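Local coordinates for protein aminotransferase, class I (Staphylococcus aureus, PDB 2O1B) that probably transfers amino groups between amino acids and 2-oxo acids with pyridoxal-5'-phosphate, as an aspartate aminotransferase of class I, at residues N299-D302 with D303-E306; Q308-V311 with F312-R315; D270-Q273 with A274-Y278; L162-P165 with H166-P169. All blocks are in the same frame, centred on the assembly; numbering follows the deposited sequence. Where two conformers were deposited one is given.

Contact 1. Residues N299-D302 with D303-E306; sequences NHYD and DFLE
L305 lies one helical turn beyond Y301 and rests on the backbone oxygens that start its helix. Its CB is 3.4 Å from D302 O; CG, anti to the carbonyl carbon (chi1 -74°), comes within 3.5 Å of Y301 O, and beyond CG the side chain packs on F97, Q101 and Y255. The same Y301 O accepts the L305 N-H at 3.2 Å, and D302 O takes that of E306 at 3.3 Å, the first rungs of the new helix. Y301 is its N-cap residue and has already left the helical backbone of the preceding one. At the edge of the Y301 ring, near its plane, F304 CB approaches CD2 to 3.9 Å. A water bridges the kink, giving a hydrogen to H300 O (3.0 Å) and accepting one from D303 N (3.1 Å), so that this first-turn N-H is bound through water. The D302 carboxylate is engaged outside the segments, OD1 forming a salt bridge with R100 NE. The corner thus joins helix 288-300 to helix 302-325, with D302 and L305 packed on helix 88-102 and Y301 against the loop residues P62 and Y255.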
loop_
_atom_site.group_PDB
_atom_site.type_symbol
_atom_site.label_atom_id
_atom_site.label_comp_id
_atom_site.label_asym_id
_atom_site.label_seq_id
_atom_site.Cartn_x
_atom_site.Cartn_y
_atom_site.Cartn_z
ATOM N N ASN A 299 2.271 -20.947 9.786
ATOM C CA ASN A 299 1.952 -22.334 10.107
ATOM C C ASN A 299 3.116 -23.149 10.658
ATOM O O ASN A 299 2.909 -24.051 11.466
ATOM C CB ASN A 299 1.368 -23.059 8.887
ATOM C CG ASN A 299 -0.061 -22.641 8.572
ATOM O OD1 ASN A 299 -0.547 -22.888 7.466
ATOM N ND2 ASN A 299 -0.741 -22.005 9.532
ATOM N N HIS A 300 4.334 -22.855 10.224
ATOM C CA HIS A 300 5.436 -23.790 10.492
ATOM C C HIS A 300 6.597 -23.271 11.334
ATOM O O HIS A 300 7.495 -24.047 11.668
ATOM C CB HIS A 300 5.981 -24.352 9.180
ATOM C CG HIS A 300 4.984 -25.152 8.412
ATOM N ND1 HIS A 300 4.351 -24.669 7.287
ATOM C CD2 HIS A 300 4.516 -26.409 8.600
ATOM C CE1 HIS A 300 3.532 -25.594 6.816
ATOM N NE2 HIS A 300 3.606 -26.654 7.600
ATOM N N TYR A 301 6.590 -21.986 11.688
ATOM C CA TYR A 301 7.797 -21.396 12.292
ATOM C C TYR A 301 7.682 -20.847 13.720
ATOM O O TYR A 301 8.336 -19.867 14.075
ATOM C CB TYR A 301 8.440 -20.385 11.336
ATOM C CG TYR A 301 9.040 -21.043 10.109
ATOM C CD1 TYR A 301 8.263 -21.288 8.975
ATOM C CD2 TYR A 301 10.378 -21.422 10.088
ATOM C CE1 TYR A 301 8.810 -21.902 7.850
ATOM C CE2 TYR A 301 10.936 -22.030 8.969
ATOM C CZ TYR A 301 10.149 -22.260 7.855
ATOM O OH TYR A 301 10.705 -22.854 6.751
ATOM N N ASP A 302 6.875 -21.512 14.541
ATOM C CA ASP A 302 6.778 -21.175 15.963
ATOM C C ASP A 302 8.132 -21.307 16.678
ATOM O O ASP A 302 8.512 -20.438 17.462
ATOM C CB ASP A 302 5.752 -22.086 16.649
ATOM C CG ASP A 302 4.318 -21.689 16.358
ATOM O OD1 ASP A 302 3.407 -22.366 16.892
ATOM O OD2 ASP A 302 4.102 -20.709 15.613
ATOM N N ASP A 303 8.842 -22.406 16.418
ATOM C CA ASP A 303 10.143 -22.652 17.046
ATOM C C ASP A 303 11.159 -21.579 16.645
ATOM O O ASP A 303 11.939 -21.097 17.479
ATOM C CB ASP A 303 10.667 -24.053 16.700
ATOM C CG ASP A 303 9.803 -25.167 17.280
ATOM O OD1 ASP A 303 9.015 -24.899 18.214
ATOM O OD2 ASP A 303 9.917 -26.318 16.804
ATOM N N PHE A 304 11.136 -21.192 15.371
ATOM C CA PHE A 304 12.051 -20.179 14.877
ATOM C C PHE A 304 11.818 -18.846 15.575
ATOM O O PHE A 304 12.776 -18.148 15.876
ATOM C CB PHE A 304 11.936 -20.026 13.356
ATOM C CG PHE A 304 12.810 -18.944 12.785
ATOM C CD1 PHE A 304 12.299 -17.663 12.566
ATOM C CD2 PHE A 304 14.139 -19.204 12.457
ATOM C CE1 PHE A 304 13.094 -16.661 12.027
ATOM C CE2 PHE A 304 14.953 -18.207 11.916
ATOM C CZ PHE A 304 14.426 -16.922 11.703
ATOM N N LEU A 305 10.559 -18.503 15.843
ATOM C CA LEU A 305 10.235 -17.270 16.588
ATOM C C LEU A 305 10.889 -17.296 17.968
ATOM O O LEU A 305 11.380 -16.272 18.458
ATOM C CB LEU A 305 8.723 -17.101 16.748
ATOM C CG LEU A 305 7.883 -16.679 15.538
ATOM C CD1 LEU A 305 6.450 -16.460 15.982
ATOM C CD2 LEU A 305 8.441 -15.410 14.909
ATOM N N GLU A 306 10.880 -18.475 18.584
ATOM C CA GLU A 306 11.502 -18.680 19.890
ATOM C C GLU A 306 13.007 -18.489 19.783
ATOM O O GLU A 306 13.602 -17.784 20.592
ATOM C CB GLU A 306 11.186 -20.078 20.424
ATOM C CG GLU A 306 11.651 -20.322 21.855
ATOM C CD GLU A 306 10.853 -19.512 22.852
ATOM O OE1 GLU A 306 11.428 -18.580 23.462
ATOM O OE2 GLU A 306 9.640 -19.789 22.996
HETATM O O HOH W 1 8.201 -24.728 14.491
HETATM O O HOH W 2 10.396 -23.579 13.447
#

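Contact 2. Residues Q308-V311 with F312-R315; sequences QSNV and FKTR
V311 lays its CG1 methyl over one face of the R315 guanidinium, 3.7 Å from NE and offset toward the rim of the group. The two side chains run side by side in the same direction, one helical turn apart. In V311, CG1 stands anti to the backbone N (chi1 158°), while the R315 chain is extended from CG to NE, which brings its flat end under the methyl, face on. Nearer the backbone, R315 CG passes 3.3 Å from V311 O, the oxygen that accepts the R315 N-H at 3.1 Å. The guanidinium is fixed by salt bridges from NE to D386 and from NH2 to D58, so the valine flanks a group whose charge is probably well compensated.

F312 is set differently. Its ring presents an edge to the preceding turn, with CD2 3.3 Å from Q308 O, and the same oxygen takes the F312 N-H at 3.2 Å and 161°. Away from the helix the ring packs on P57, F228 and I337. T314 brings CG2 to 3.3 Å from N310 O, the acceptor of its own N-H, and K313 N is bound to S309 O at 2.9 Å. Q308 and S309 point their polar ends elsewhere, NE2 to N256 OD1 and OG to G227 N.

Four successive i to i+4 backbone bonds with i, i+4 side-chain packing are the signature of a regular alpha-helix, here helix 302-325, which probably corresponds to the long helix that links the large and small domains in relatives of fold type I.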
loop_
_atom_site.group_PDB
_atom_site.type_symbol
_atom_site.label_atom_id
_atom_site.label_comp_id
_atom_site.label_asym_id
_atom_site.label_seq_id
_atom_site.Cartn_x
_atom_site.Cartn_y
_atom_site.Cartn_z
ATOM N N GLN A 308 14.704 -16.777 17.575
ATOM C CA GLN A 308 14.941 -15.348 17.369
ATOM C C GLN A 308 14.978 -14.599 18.685
ATOM O O GLN A 308 15.887 -13.811 18.926
ATOM C CB GLN A 308 13.845 -14.740 16.493
ATOM C CG GLN A 308 13.900 -15.124 15.016
ATOM C CD GLN A 308 14.882 -14.279 14.234
ATOM O OE1 GLN A 308 16.094 -14.434 14.382
ATOM N NE2 GLN A 308 14.365 -13.365 13.400
ATOM N N SER A 309 13.975 -14.834 19.525
ATOM C CA SER A 309 13.908 -14.198 20.840
ATOM C C SER A 309 15.142 -14.557 21.670
ATOM O O SER A 309 15.772 -13.691 22.264
ATOM C CB SER A 309 12.635 -14.627 21.572
ATOM O OG SER A 309 12.313 -13.707 22.606
ATOM N N ASN A 310 15.498 -15.836 21.695
ATOM C CA ASN A 310 16.655 -16.259 22.466
ATOM C C ASN A 310 17.969 -15.634 21.988
ATOM O O ASN A 310 18.790 -15.223 22.805
ATOM C CB ASN A 310 16.732 -17.784 22.529
ATOM C CG ASN A 310 15.563 -18.392 23.292
ATOM O OD1 ASN A 310 15.141 -19.518 23.013
ATOM N ND2 ASN A 310 15.027 -17.643 24.254
ATOM N N VAL A 311 18.150 -15.547 20.668
ATOM C CA VAL A 311 19.361 -14.965 20.070
ATOM C C VAL A 311 19.534 -13.505 20.490
ATOM O O VAL A 311 20.635 -13.074 20.828
ATOM C CB VAL A 311 19.362 -15.095 18.524
ATOM C CG1 VAL A 311 20.293 -14.070 17.880
ATOM C CG2 VAL A 311 19.761 -16.537 18.097
ATOM N N PHE A 312 18.442 -12.752 20.496
ATOM C CA PHE A 312 18.512 -11.353 20.914
ATOM C C PHE A 312 18.643 -11.183 22.422
ATOM O O PHE A 312 19.276 -10.231 22.898
ATOM C CB PHE A 312 17.366 -10.546 20.308
ATOM C CG PHE A 312 17.634 -10.144 18.890
ATOM C CD1 PHE A 312 18.204 -8.911 18.603
ATOM C CD2 PHE A 312 17.394 -11.030 17.841
ATOM C CE1 PHE A 312 18.492 -8.548 17.290
ATOM C CE2 PHE A 312 17.680 -10.675 16.534
ATOM C CZ PHE A 312 18.225 -9.427 16.257
ATOM N N LYS A 313 18.082 -12.134 23.163
ATOM C CA LYS A 313 18.219 -12.174 24.610
ATOM C C LYS A 313 19.687 -12.190 25.027
ATOM O O LYS A 313 20.115 -11.357 25.833
ATOM C CB LYS A 313 17.495 -13.391 25.166
ATOM C CG LYS A 313 17.505 -13.505 26.672
ATOM C CD LYS A 313 16.840 -14.806 27.060
ATOM C CE LYS A 313 16.637 -14.900 28.550
ATOM N NZ LYS A 313 15.675 -16.001 28.865
ATOM N N THR A 314 20.462 -13.125 24.477
ATOM C CA THR A 314 21.878 -13.219 24.832
ATOM C C THR A 314 22.693 -12.054 24.251
ATOM O O THR A 314 23.550 -11.498 24.934
ATOM C CB THR A 314 22.513 -14.590 24.471
ATOM O OG1 THR A 314 22.998 -14.571 23.128
ATOM C CG2 THR A 314 21.522 -15.720 24.640
ATOM N N ARG A 315 22.420 -11.681 23.001
ATOM C CA ARG A 315 23.024 -10.481 22.420
ATOM C C ARG A 315 22.862 -9.286 23.375
ATOM O O ARG A 315 23.811 -8.532 23.602
ATOM C CB ARG A 315 22.410 -10.155 21.057
ATOM C CG ARG A 315 22.970 -10.966 19.910
ATOM C CD ARG A 315 22.304 -10.556 18.611
ATOM N NE ARG A 315 22.814 -11.330 17.489
ATOM C CZ ARG A 315 22.439 -11.169 16.225
ATOM N NH1 ARG A 315 21.541 -10.247 15.897
ATOM N NH2 ARG A 315 22.970 -11.935 15.286
#

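Contact 3. Residues D270-Q273 with A274-Y278; sequences DMIQ and ALKKY
A274 opens the second turn by giving its N-H to D270 O at 3.1 Å, and its CB lies 3.6 Å from that oxygen. L275 follows with the straightest of the four backbone bonds, N to M271 O at 173°; its side chain goes on to I246 and C113.

K276 carries most of the side-chain contact. Its N binds I272 O at 2.9 Å, and its aliphatic stem packs against two neighbours of the preceding turn: it crosses I272 obliquely and lies side by side with Q273, pointing the same way. I272 CG2 is 4.0 Å from K276 CD, and Q273 NE2 is 3.7 Å from K276 CD. A bend at chi3 (77°) turns NZ aside, where a water joins the two side chains: it accepts from K276 NZ and donates to Q273 OE1, each at 2.8 Å. Both residues also bind E109 O, through K276 NZ and Q273 NE2, and NE2 has D110 O as a further acceptor. The amide is therefore held through both its oxygen and its nitrogen.

K277 closes the run of bonds with its N on Q273 O, while its NZ reaches D31 of the second subunit in a salt bridge. Y278 N gives its hydrogen to A274 O, and the side chain packs on helix 118-129 and on Y278 of the second subunit.

The segments form a regular stretch of helix 269-282, which packs on the central seven-stranded sheet of the aminotransferase large domain, through I246, C113 and V218, and also lines the dimer interface.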
loop_
_atom_site.group_PDB
_atom_site.type_symbol
_atom_site.label_atom_id
_atom_site.label_comp_id
_atom_site.label_asym_id
_atom_site.label_seq_id
_atom_site.Cartn_x
_atom_site.Cartn_y
_atom_site.Cartn_z
ATOM N N ASP A 270 -15.593 -3.749 14.536
ATOM C CA ASP A 270 -15.859 -2.434 13.938
ATOM C C ASP A 270 -14.592 -1.837 13.323
ATOM O O ASP A 270 -14.606 -1.357 12.182
ATOM C CB ASP A 270 -16.459 -1.464 14.972
ATOM C CG ASP A 270 -17.906 -1.775 15.303
ATOM O OD1 ASP A 270 -18.531 -2.595 14.589
ATOM O OD2 ASP A 270 -18.430 -1.180 16.278
HETATM N N MSE A 271 -13.502 -1.879 14.079
HETATM C CA MSE A 271 -12.227 -1.351 13.620
HETATM C C MSE A 271 -11.664 -2.160 12.468
HETATM O O MSE A 271 -11.142 -1.594 11.511
HETATM C CB MSE A 271 -11.216 -1.304 14.767
HETATM C CG MSE A 271 -11.641 -0.371 15.881
HETATM SE SE MSE A 271 -10.440 -0.430 17.397
HETATM C CE MSE A 271 -9.016 0.634 16.628
ATOM N N ILE A 272 -11.756 -3.483 12.565
ATOM C CA ILE A 272 -11.300 -4.337 11.476
ATOM C C ILE A 272 -12.112 -4.072 10.199
ATOM O O ILE A 272 -11.551 -3.961 9.105
ATOM C CB ILE A 272 -11.350 -5.824 11.876
ATOM C CG1 ILE A 272 -10.322 -6.110 12.991
ATOM C CG2 ILE A 272 -11.148 -6.738 10.666
ATOM C CD1 ILE A 272 -8.873 -5.764 12.624
ATOM N N GLN A 273 -13.426 -3.950 10.335
ATOM C CA GLN A 273 -14.266 -3.741 9.155
ATOM C C GLN A 273 -13.963 -2.408 8.468
ATOM O O GLN A 273 -14.006 -2.336 7.244
ATOM C CB GLN A 273 -15.759 -3.904 9.468
ATOM C CG GLN A 273 -16.209 -5.354 9.780
ATOM C CD GLN A 273 -15.660 -6.403 8.808
ATOM O OE1 GLN A 273 -15.902 -6.347 7.596
ATOM N NE2 GLN A 273 -14.933 -7.376 9.348
ATOM N N ALA A 274 -13.645 -1.372 9.251
ATOM C CA ALA A 274 -13.273 -0.057 8.703
ATOM C C ALA A 274 -11.958 -0.154 7.925
ATOM O O ALA A 274 -11.853 0.347 6.801
ATOM C CB ALA A 274 -13.175 0.990 9.811
ATOM N N LEU A 275 -10.960 -0.806 8.517
ATOM C CA LEU A 275 -9.706 -1.062 7.808
ATOM C C LEU A 275 -9.931 -1.820 6.505
ATOM O O LEU A 275 -9.408 -1.422 5.470
ATOM C CB LEU A 275 -8.726 -1.834 8.678
ATOM C CG LEU A 275 -7.786 -1.017 9.543
ATOM C CD1 LEU A 275 -7.082 -1.942 10.537
ATOM C CD2 LEU A 275 -6.778 -0.253 8.672
ATOM N N LYS A 276 -10.704 -2.906 6.570
ATOM C CA LYS A 276 -11.023 -3.712 5.386
ATOM C C LYS A 276 -11.676 -2.839 4.309
ATOM O O LYS A 276 -11.281 -2.879 3.155
ATOM C CB LYS A 276 -11.933 -4.895 5.747
ATOM C CG LYS A 276 -11.255 -5.987 6.575
ATOM C CD LYS A 276 -12.194 -7.150 6.840
ATOM C CE LYS A 276 -12.329 -8.038 5.596
ATOM N NZ LYS A 276 -13.147 -9.262 5.821
ATOM N N LYS A 277 -12.659 -2.028 4.685
ATOM C CA LYS A 277 -13.270 -1.127 3.714
ATOM C C LYS A 277 -12.240 -0.160 3.101
ATOM O O LYS A 277 -12.223 0.076 1.889
ATOM C CB LYS A 277 -14.429 -0.341 4.333
ATOM C CG LYS A 277 -15.251 0.356 3.282
ATOM C CD LYS A 277 -16.256 1.310 3.862
ATOM C CE LYS A 277 -16.689 2.301 2.800
ATOM N NZ LYS A 277 -16.974 1.640 1.494
ATOM N N TYR A 278 -11.380 0.396 3.940
ATOM C CA TYR A 278 -10.363 1.324 3.465
ATOM C C TYR A 278 -9.472 0.655 2.427
ATOM O O TYR A 278 -9.151 1.254 1.399
ATOM C CB TYR A 278 -9.508 1.804 4.632
ATOM C CG TYR A 278 -8.387 2.741 4.235
ATOM C CD1 TYR A 278 -7.073 2.285 4.124
ATOM C CD2 TYR A 278 -8.642 4.083 3.967
ATOM C CE1 TYR A 278 -6.042 3.150 3.774
ATOM C CE2 TYR A 278 -7.618 4.947 3.602
ATOM C CZ TYR A 278 -6.325 4.478 3.512
ATOM O OH TYR A 278 -5.319 5.347 3.165
HETATM O O HOH W 3 -15.855 -8.743 6.075
#

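Contact 4. Residues L162-P165 with H166-P169; sequences LEPP and HYLP
Y167 and the 163-164 peptide make the principal van der Waals contact of this turn. Over one face of the tyrosine ring, toward its rim, lie E163 C and P164 N, while P164 CB comes 3.6 Å from Y167 CZ. L162 meets the ring at its edge, its CB 3.6 Å from Y167 CD2. The other end of L162 lies against the second arm, L162 CD2 being 3.8 Å from P169 CA. A CH-pi contact adds to this: P165 CB sits over the centre of the H166 imidazole, 4.2 Å from the ring centroid and 12° off its normal.

One direct hydrogen bond spans the turn, Y167 N to E163 O at 2.8 Å. It is bent (141°), and its donor lies well above the carbonyl plane. Y167 itself has left-handed backbone angles, and the peptide before P165 is cis; together they bring the chain back on itself, the two arms running about 160° apart.

Three waters add further bridges. Two of them donate to E163 O and accept from H166 N and L168 N respectively, so that this oxygen receives three hydrogens. The third accepts from E163 N and donates to L168 O over an unusually short 2.5 Å.

At the far ends, Y167 OH bonds to W340 NE1 and H166 ND1 to K334 NZ. Chemically the turn therefore combines an apolar seat for one buried aromatic ring with a hydrated backbone, in which water links groups of the two arms that do not bond directly.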
loop_
_atom_site.group_PDB
_atom_site.type_symbol
_atom_site.label_atom_id
_atom_site.label_comp_id
_atom_site.label_asym_id
_atom_site.label_seq_id
_atom_site.Cartn_x
_atom_site.Cartn_y
_atom_site.Cartn_z
ATOM N N LEU A 162 5.415 8.493 28.959
ATOM C CA LEU A 162 5.916 7.280 29.594
ATOM C C LEU A 162 7.271 7.563 30.237
ATOM O O LEU A 162 8.119 8.239 29.652
ATOM C CB LEU A 162 6.024 6.144 28.574
ATOM C CG LEU A 162 4.807 5.902 27.667
ATOM C CD1 LEU A 162 5.118 4.836 26.630
ATOM C CD2 LEU A 162 3.584 5.509 28.469
ATOM N N GLU A 163 7.466 7.043 31.440
ATOM C CA GLU A 163 8.661 7.343 32.223
ATOM C C GLU A 163 9.473 6.096 32.532
ATOM O O GLU A 163 8.900 5.022 32.749
ATOM C CB GLU A 163 8.280 8.060 33.516
ATOM C CG GLU A 163 7.643 9.409 33.267
ATOM C CD GLU A 163 7.360 10.179 34.523
ATOM O OE1 GLU A 163 7.165 9.559 35.595
ATOM O OE2 GLU A 163 7.316 11.426 34.434
ATOM N N PRO A 164 10.812 6.234 32.571
ATOM C CA PRO A 164 11.670 5.097 32.905
ATOM C C PRO A 164 11.533 4.752 34.389
ATOM O O PRO A 164 11.076 5.598 35.165
ATOM C CB PRO A 164 13.081 5.623 32.597
ATOM C CG PRO A 164 12.980 7.085 32.771
ATOM C CD PRO A 164 11.600 7.461 32.326
ATOM N N PRO A 165 11.944 3.541 34.797
ATOM C CA PRO A 165 12.575 2.500 34.007
ATOM C C PRO A 165 11.614 1.658 33.163
ATOM O O PRO A 165 12.063 0.920 32.280
ATOM C CB PRO A 165 13.229 1.601 35.067
ATOM C CG PRO A 165 12.969 2.229 36.384
ATOM C CD PRO A 165 11.811 3.131 36.204
ATOM N N HIS A 166 10.315 1.754 33.424
ATOM C CA HIS A 166 9.392 0.743 32.909
ATOM C C HIS A 166 8.454 1.219 31.793
ATOM O O HIS A 166 7.872 0.390 31.089
ATOM C CB HIS A 166 8.638 0.072 34.067
ATOM C CG HIS A 166 9.540 -0.632 35.039
ATOM N ND1 HIS A 166 10.247 -1.767 34.703
ATOM C CD2 HIS A 166 9.858 -0.360 36.326
ATOM C CE1 HIS A 166 10.957 -2.170 35.743
ATOM N NE2 HIS A 166 10.737 -1.335 36.742
ATOM N N TYR A 167 8.331 2.535 31.626
ATOM C CA TYR A 167 7.579 3.129 30.512
ATOM C C TYR A 167 6.168 2.552 30.319
ATOM O O TYR A 167 5.772 2.183 29.203
ATOM C CB TYR A 167 8.386 3.034 29.203
ATOM C CG TYR A 167 9.622 3.896 29.190
ATOM C CD1 TYR A 167 10.892 3.338 29.364
ATOM C CD2 TYR A 167 9.522 5.283 29.016
ATOM C CE1 TYR A 167 12.037 4.137 29.348
ATOM C CE2 TYR A 167 10.652 6.085 28.997
ATOM C CZ TYR A 167 11.908 5.505 29.162
ATOM O OH TYR A 167 13.016 6.319 29.148
ATOM N N LEU A 168 5.416 2.462 31.415
ATOM C CA LEU A 168 4.040 1.985 31.372
ATOM C C LEU A 168 3.090 3.188 31.497
ATOM O O LEU A 168 3.451 4.189 32.125
ATOM C CB LEU A 168 3.803 0.982 32.502
ATOM C CG LEU A 168 4.514 -0.377 32.469
ATOM C CD1 LEU A 168 4.030 -1.235 33.647
ATOM C CD2 LEU A 168 4.314 -1.111 31.129
ATOM N N PRO A 169 1.881 3.103 30.905
ATOM C CA PRO A 169 0.997 4.264 30.975
ATOM C C PRO A 169 0.549 4.534 32.400
ATOM O O PRO A 169 0.399 3.600 33.193
ATOM C CB PRO A 169 -0.213 3.844 30.130
ATOM C CG PRO A 169 0.255 2.669 29.319
ATOM C CD PRO A 169 1.252 1.989 30.180
HETATM O O HOH W 4 5.212 5.770 32.990
HETATM O O HOH W 5 8.601 3.206 35.292
HETATM O O HOH W 6 6.373 3.552 34.143
#

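Overall arrangement
Contacts 1 and 2 adjoin in sequence and share helix 302-325, their centres 14 Å apart; contact 1 lies where that helix starts and contact 2 begins nearly two turns further on. Contact 3 is on the opposite side of the chain's centre from contact 2, about 35 Å away between centres, and it alone reaches the second subunit. Contact 4 stands apart, its nearest atoms about 16 Å from those of contacts 2 and 3. None reaches the cofactor: the side chains of L305, F312, L275 and L162 lie about 13, 12, 13 and 12 Å from a bound pyridoxal-5'-phosphate. All four thus lie at a similar distance from a cofactor, outside its first shell.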